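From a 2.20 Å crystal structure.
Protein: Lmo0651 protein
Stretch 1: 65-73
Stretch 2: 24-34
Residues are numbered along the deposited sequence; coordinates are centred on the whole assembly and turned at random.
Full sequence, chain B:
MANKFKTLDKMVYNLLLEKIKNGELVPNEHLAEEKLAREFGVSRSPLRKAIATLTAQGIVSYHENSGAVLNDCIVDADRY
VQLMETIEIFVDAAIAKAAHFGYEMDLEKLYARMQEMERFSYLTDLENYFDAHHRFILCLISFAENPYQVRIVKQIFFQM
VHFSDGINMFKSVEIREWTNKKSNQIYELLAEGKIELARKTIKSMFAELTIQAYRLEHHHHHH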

ATOM      1  N   ASN B  65       1.807  18.305 -15.477  1.00150.63           N
ATOM      2  CA  ASN B  65       1.653  18.824 -16.827  1.00147.21           C
ATOM      3  C   ASN B  65       0.209  18.887 -17.309  1.00142.26           C
ATOM      4  O   ASN B  65      -0.031  19.400 -18.407  1.00142.81           O
ATOM      5  CB  ASN B  65       2.470  17.975 -17.810  1.00151.35           C
ATOM      6  CG  ASN B  65       2.293  16.484 -17.582  1.00151.38           C
ATOM      7  OD1 ASN B  65       2.305  16.013 -16.445  1.00148.52           O
ATOM      8  ND2 ASN B  65       2.124  15.735 -18.666  1.00152.50           N
ATOM      9  N   SER B  66      -0.756  18.392 -16.535  1.00138.28           N
ATOM     10  CA  SER B  66      -2.125  18.327 -17.036  1.00132.56           C
ATOM     11  C   SER B  66      -3.164  18.739 -16.001  1.00129.90           C
ATOM     12  O   SER B  66      -4.095  19.488 -16.313  1.00134.80           O
ATOM     13  CB  SER B  66      -2.437  16.912 -17.532  1.00128.31           C
ATOM     14  OG  SER B  66      -1.860  15.934 -16.683  1.00124.41           O
ATOM     15  N   GLY B  67      -3.015  18.257 -14.770  1.00119.68           N
ATOM     16  CA  GLY B  67      -4.067  18.311 -13.781  1.00116.46           C
ATOM     17  C   GLY B  67      -4.243  16.944 -13.166  1.00112.99           C
ATOM     18  O   GLY B  67      -3.321  16.124 -13.163  1.00116.66           O
ATOM     19  N   ALA B  68      -5.431  16.694 -12.615  1.00 98.09           N
ATOM     20  CA  ALA B  68      -5.723  15.395 -12.030  1.00 88.14           C
ATOM     21  C   ALA B  68      -6.272  14.474 -13.112  1.00 85.76           C
ATOM     22  O   ALA B  68      -7.183  14.850 -13.857  1.00 84.25           O
ATOM     23  CB  ALA B  68      -6.725  15.524 -10.883  1.00 80.27           C
ATOM     24  N   VAL B  69      -5.706  13.272 -13.196  1.00 83.80           N
ATOM     25  CA  VAL B  69      -6.101  12.270 -14.177  1.00 83.62           C
ATOM     26  C   VAL B  69      -6.607  11.044 -13.433  1.00 81.92           C
ATOM     27  O   VAL B  69      -6.111  10.704 -12.355  1.00 86.15           O
ATOM     28  CB  VAL B  69      -4.940  11.892 -15.124  1.00 84.53           C
ATOM     29  CG1 VAL B  69      -5.472  11.199 -16.372  1.00 84.82           C
ATOM     30  CG2 VAL B  69      -4.130  13.129 -15.492  1.00 86.59           C
ATOM     31  N   LEU B  70      -7.588  10.368 -14.018  1.00 77.09           N
ATOM     32  CA  LEU B  70      -8.203   9.204 -13.395  1.00 75.60           C
ATOM     33  C   LEU B  70      -7.532   7.941 -13.919  1.00 80.15           C
ATOM     34  O   LEU B  70      -7.319   7.798 -15.128  1.00 76.97           O
ATOM     35  CB  LEU B  70      -9.708   9.163 -13.664  1.00 74.91           C
ATOM     36  CG  LEU B  70     -10.385   7.841 -13.294  1.00 80.26           C
ATOM     37  CD1 LEU B  70     -10.567   7.759 -11.784  1.00 84.34           C
ATOM     38  CD2 LEU B  70     -11.720   7.703 -14.006  1.00 81.56           C
ATOM     39  N   ASN B  71      -7.194   7.037 -13.007  1.00 76.28           N
ATOM     40  CA  ASN B  71      -6.448   5.833 -13.335  1.00 66.91           C
ATOM     41  C   ASN B  71      -7.385   4.707 -13.760  1.00 68.58           C
ATOM     42  O   ASN B  71      -8.606   4.781 -13.601  1.00 71.55           O
ATOM     43  CB  ASN B  71      -5.593   5.392 -12.147  1.00 70.70           C
ATOM     44  CG  ASN B  71      -4.522   6.402 -11.796  1.00 80.10           C
ATOM     45  OD1 ASN B  71      -3.927   7.025 -12.676  1.00 89.55           O
ATOM     46  ND2 ASN B  71      -4.273   6.573 -10.503  1.00 76.29           N
ATOM     47  N   ASP B  72      -6.795   3.666 -14.343  1.00 72.48           N
ATOM     48  CA  ASP B  72      -7.524   2.462 -14.733  1.00 74.57           C
ATOM     49  C   ASP B  72      -7.802   1.660 -13.468  1.00 76.51           C
ATOM     50  O   ASP B  72      -6.942   0.922 -12.984  1.00 81.83           O
ATOM     51  CB  ASP B  72      -6.728   1.649 -15.746  1.00 73.63           C
ATOM     52  CG  ASP B  72      -7.553   0.552 -16.393  1.00 80.99           C
ATOM     53  OD1 ASP B  72      -8.744   0.411 -16.043  1.00 88.57           O
ATOM     54  OD2 ASP B  72      -7.008  -0.175 -17.250  1.00 83.01           O
ATOM     55  N   CYS B  73      -9.013   1.804 -12.929  1.00 70.05           N
ATOM     56  CA  CYS B  73      -9.358   1.250 -11.630  1.00 74.13           C
ATOM     57  C   CYS B  73     -10.267   0.034 -11.700  1.00 79.27           C
ATOM     58  O   CYS B  73     -10.414  -0.659 -10.688  1.00 85.66           O
ATOM     59  CB  CYS B  73     -10.036   2.316 -10.757  1.00 79.93           C
ATOM     60  SG  CYS B  73      -8.927   3.602 -10.191  1.00 91.11           S
TER
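Stretch 2, residues 24-34: ELVPNEHLAEE

Stretch 2 lies along stretch 1 as a mostly extended segment, antiparallel to it. The nearest CA atoms pair Ala-68 with Leu-31, Val-69 with His-30, Leu-70 with Asn-28 and Asp-72 with Pro-27, so the numbering rises along one chain as it falls along the other. The CA atoms of Val-69 and His-30 are 4.5 Å apart, and this pair forms a single beta bridge. Stretch 1 is a strand from Gly-67 to Leu-70. Stretch 2 begins as loop, makes a type II turn from Val-26 to Glu-29, continues extended through His-30 and Leu-31, and enters a helix at Glu-33, with Ala-32 at the N-cap position. Together the two stretches bury 567 Å².

Leu-70 is the most heavily covered residue, with 106 Å² under stretch 2. Its backbone is held at both ends. Asn-28 N donates to Leu-70 O at 2.6 Å, and Leu-70 N donates to Glu-29 O at 3.2 Å. The CA-to-CB bond of Leu-70 points toward stretch 2; chi1 is t and chi2 is p. Leu-70 CD2 lies 3.4 Å from Leu-25 O, 3.5 Å from Val-26 O and 4.1 Å from Leu-25 CB. Leu-70 CB is 4.2 Å from Leu-31 CD2.

Two of the residues that pair with Leu-70, Asn-28 and Glu-29, belong to the turn. It is closed by Glu-29 N donating to Val-26 O at 3.3 Å. The Glu-29 side chain also reaches back, and Val-26 N donates to Glu-29 OE1 at 3.1 Å. Asn-28 has a positive phi of 66°, as its place in a type II turn requires, and its CA-to-CB bond points away from stretch 1.

Ala-68 is next, with 67 Å² covered. Leu-31 N donates to Ala-68 O at 2.9 Å. The same carbonyl receives a CA-H...O contact, with His-30 CA 3.5 Å from Ala-68 O. Ala-68 CB packs 4.0 Å from Leu-31 CD2. Leu-31 CD2 thus lies near both Ala-68 CB and Leu-70 CB.

His-30 loses 61 Å² to the contact. Its CA-to-CB bond runs sideways, but the ring comes nearer to stretch 1. Ser-66 CB sits at the ring edge, 3.5 Å from His-30 CD2. Val-69 CG2 is 4.0 Å from the same His-30 CD2, and Val-69 CG1 is 3.5 Å from Asn-28 C.

Pro-27 lies against Asn-71 and Asp-72. Pro-27 CB is 3.7 Å from Asp-72 CA and 3.7 Å from Asn-71 O. The CA-to-CB bond of Asn-71 points away from stretch 2, and its amide OD1 and ND2 are hydrogen-bonded elsewhere in the structure.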

ATOM      1  N   GLU B  24     -19.091   7.097 -16.051  1.00 84.82           N
ATOM      2  CA  GLU B  24     -19.247   8.423 -16.631  1.00 84.18           C
ATOM      3  C   GLU B  24     -17.913   9.147 -16.752  1.00 91.73           C
ATOM      4  O   GLU B  24     -17.804  10.092 -17.542  1.00 99.52           O
ATOM      5  CB  GLU B  24     -20.231   9.256 -15.806  1.00 87.00           C
ATOM      6  CG  GLU B  24     -21.663   8.738 -15.857  1.00 93.83           C
ATOM      7  CD  GLU B  24     -22.566   9.379 -14.820  1.00 98.74           C
ATOM      8  OE1 GLU B  24     -23.731   8.943 -14.699  1.00101.00           O
ATOM      9  OE2 GLU B  24     -22.117  10.313 -14.123  1.00100.37           O
ATOM     10  N   LEU B  25     -16.901   8.724 -15.994  1.00 92.50           N
ATOM     11  CA  LEU B  25     -15.531   9.190 -16.166  1.00 90.26           C
ATOM     12  C   LEU B  25     -14.671   7.980 -16.501  1.00 89.13           C
ATOM     13  O   LEU B  25     -14.553   7.057 -15.688  1.00 92.38           O
ATOM     14  CB  LEU B  25     -15.022   9.888 -14.901  1.00 87.94           C
ATOM     15  CG  LEU B  25     -15.896  11.013 -14.348  1.00 87.46           C
ATOM     16  CD1 LEU B  25     -15.168  11.786 -13.269  1.00 84.18           C
ATOM     17  CD2 LEU B  25     -16.295  11.961 -15.477  1.00 87.07           C
ATOM     18  N   VAL B  26     -14.081   7.986 -17.692  1.00 87.25           N
ATOM     19  CA  VAL B  26     -13.328   6.848 -18.214  1.00 88.10           C
ATOM     20  C   VAL B  26     -11.884   7.007 -17.740  1.00 88.59           C
ATOM     21  O   VAL B  26     -11.441   8.141 -17.505  1.00 89.36           O
ATOM     22  CB  VAL B  26     -13.455   6.752 -19.745  1.00 91.91           C
ATOM     23  CG1 VAL B  26     -12.631   7.829 -20.439  1.00 92.19           C
ATOM     24  CG2 VAL B  26     -13.156   5.345 -20.255  1.00 92.13           C
ATOM     25  N   PRO B  27     -11.126   5.925 -17.551  1.00 84.68           N
ATOM     26  CA  PRO B  27      -9.710   6.079 -17.205  1.00 87.45           C
ATOM     27  C   PRO B  27      -8.957   6.976 -18.181  1.00 95.23           C
ATOM     28  O   PRO B  27      -9.331   7.125 -19.346  1.00100.35           O
ATOM     29  CB  PRO B  27      -9.180   4.645 -17.251  1.00 91.23           C
ATOM     30  CG  PRO B  27     -10.349   3.822 -16.856  1.00 89.34           C
ATOM     31  CD  PRO B  27     -11.572   4.527 -17.397  1.00 84.07           C
ATOM     32  N   ASN B  28      -7.889   7.586 -17.663  1.00 96.87           N
ATOM     33  CA  ASN B  28      -7.002   8.521 -18.356  1.00 92.68           C
ATOM     34  C   ASN B  28      -7.686   9.823 -18.742  1.00 92.70           C
ATOM     35  O   ASN B  28      -7.110  10.615 -19.495  1.00 93.70           O
ATOM     36  CB  ASN B  28      -6.363   7.888 -19.595  1.00 91.75           C
ATOM     37  CG  ASN B  28      -5.612   6.619 -19.271  1.00100.92           C
ATOM     38  OD1 ASN B  28      -5.815   5.583 -19.905  1.00110.30           O
ATOM     39  ND2 ASN B  28      -4.739   6.690 -18.272  1.00 96.50           N
ATOM     40  N   GLU B  29      -8.891  10.079 -18.243  1.00 96.16           N
ATOM     41  CA  GLU B  29      -9.573  11.339 -18.489  1.00102.68           C
ATOM     42  C   GLU B  29      -9.166  12.367 -17.442  1.00101.28           C
ATOM     43  O   GLU B  29      -9.042  12.050 -16.256  1.00 92.12           O
ATOM     44  CB  GLU B  29     -11.090  11.140 -18.480  1.00105.88           C
ATOM     45  CG  GLU B  29     -11.896  12.424 -18.455  1.00110.29           C
ATOM     46  CD  GLU B  29     -13.384  12.171 -18.332  1.00116.45           C
ATOM     47  OE1 GLU B  29     -13.780  10.991 -18.240  1.00117.71           O
ATOM     48  OE2 GLU B  29     -14.156  13.153 -18.328  1.00118.75           O
ATOM     49  N   HIS B  30      -8.937  13.599 -17.893  1.00107.18           N
ATOM     50  CA  HIS B  30      -8.615  14.698 -16.993  1.00102.27           C
ATOM     51  C   HIS B  30      -9.891  15.169 -16.307  1.00 93.15           C
ATOM     52  O   HIS B  30     -10.867  15.522 -16.977  1.00 93.84           O
ATOM     53  CB  HIS B  30      -7.959  15.844 -17.761  1.00107.66           C
ATOM     54  CG  HIS B  30      -6.829  15.412 -18.645  1.00114.33           C
ATOM     55  ND1 HIS B  30      -7.029  14.809 -19.869  1.00116.10           N
ATOM     56  CD2 HIS B  30      -5.489  15.497 -18.481  1.00115.14           C
ATOM     57  CE1 HIS B  30      -5.859  14.540 -20.420  1.00116.18           C
ATOM     58  NE2 HIS B  30      -4.908  14.948 -19.599  1.00114.69           N
ATOM     59  N   LEU B  31      -9.888  15.169 -14.977  1.00 88.47           N
ATOM     60  CA  LEU B  31     -11.066  15.581 -14.223  1.00 85.11           C
ATOM     61  C   LEU B  31     -11.308  17.075 -14.408  1.00 89.00           C
ATOM     62  O   LEU B  31     -10.437  17.896 -14.103  1.00 89.84           O
ATOM     63  CB  LEU B  31     -10.898  15.242 -12.743  1.00 75.74           C
ATOM     64  CG  LEU B  31     -10.900  13.764 -12.337  1.00 76.46           C
ATOM     65  CD1 LEU B  31     -11.876  12.976 -13.192  1.00 77.39           C
ATOM     66  CD2 LEU B  31      -9.510  13.149 -12.398  1.00 78.71           C
ATOM     67  N   ALA B  32     -12.488  17.424 -14.917  1.00 91.00           N
ATOM     68  CA  ALA B  32     -12.881  18.823 -15.082  1.00 97.58           C
ATOM     69  C   ALA B  32     -13.434  19.316 -13.753  1.00101.11           C
ATOM     70  O   ALA B  32     -14.642  19.314 -13.517  1.00103.36           O
ATOM     71  CB  ALA B  32     -13.901  18.969 -16.204  1.00 96.57           C
ATOM     72  N   GLU B  33     -12.525  19.756 -12.877  1.00 99.81           N
ATOM     73  CA  GLU B  33     -12.909  20.152 -11.525  1.00101.05           C
ATOM     74  C   GLU B  33     -13.936  21.273 -11.538  1.00104.84           C
ATOM     75  O   GLU B  33     -14.804  21.333 -10.660  1.00102.97           O
ATOM     76  CB  GLU B  33     -11.667  20.561 -10.735  1.00101.10           C
ATOM     77  CG  GLU B  33     -10.621  19.464 -10.672  1.00105.25           C
ATOM     78  CD  GLU B  33      -9.492  19.774  -9.712  1.00106.63           C
ATOM     79  OE1 GLU B  33      -9.606  20.763  -8.956  1.00107.77           O
ATOM     80  OE2 GLU B  33      -8.496  19.021  -9.709  1.00102.13           O
ATOM     81  N   GLU B  34     -13.852  22.167 -12.521  1.00108.67           N
ATOM     82  CA  GLU B  34     -14.780  23.287 -12.592  1.00109.10           C
ATOM     83  C   GLU B  34     -16.160  22.825 -13.043  1.00106.29           C
ATOM     84  O   GLU B  34     -17.177  23.241 -12.477  1.00104.01           O
ATOM     85  CB  GLU B  34     -14.231  24.351 -13.544  1.00114.41           C
ATOM     86  CG  GLU B  34     -12.705  24.453 -13.553  1.00113.21           C
ATOM     87  CD  GLU B  34     -12.039  23.413 -14.450  1.00106.01           C
ATOM     88  OE1 GLU B  34     -12.703  22.911 -15.384  1.00102.81           O
ATOM     89  OE2 GLU B  34     -10.856  23.090 -14.208  1.00 98.94           O
TER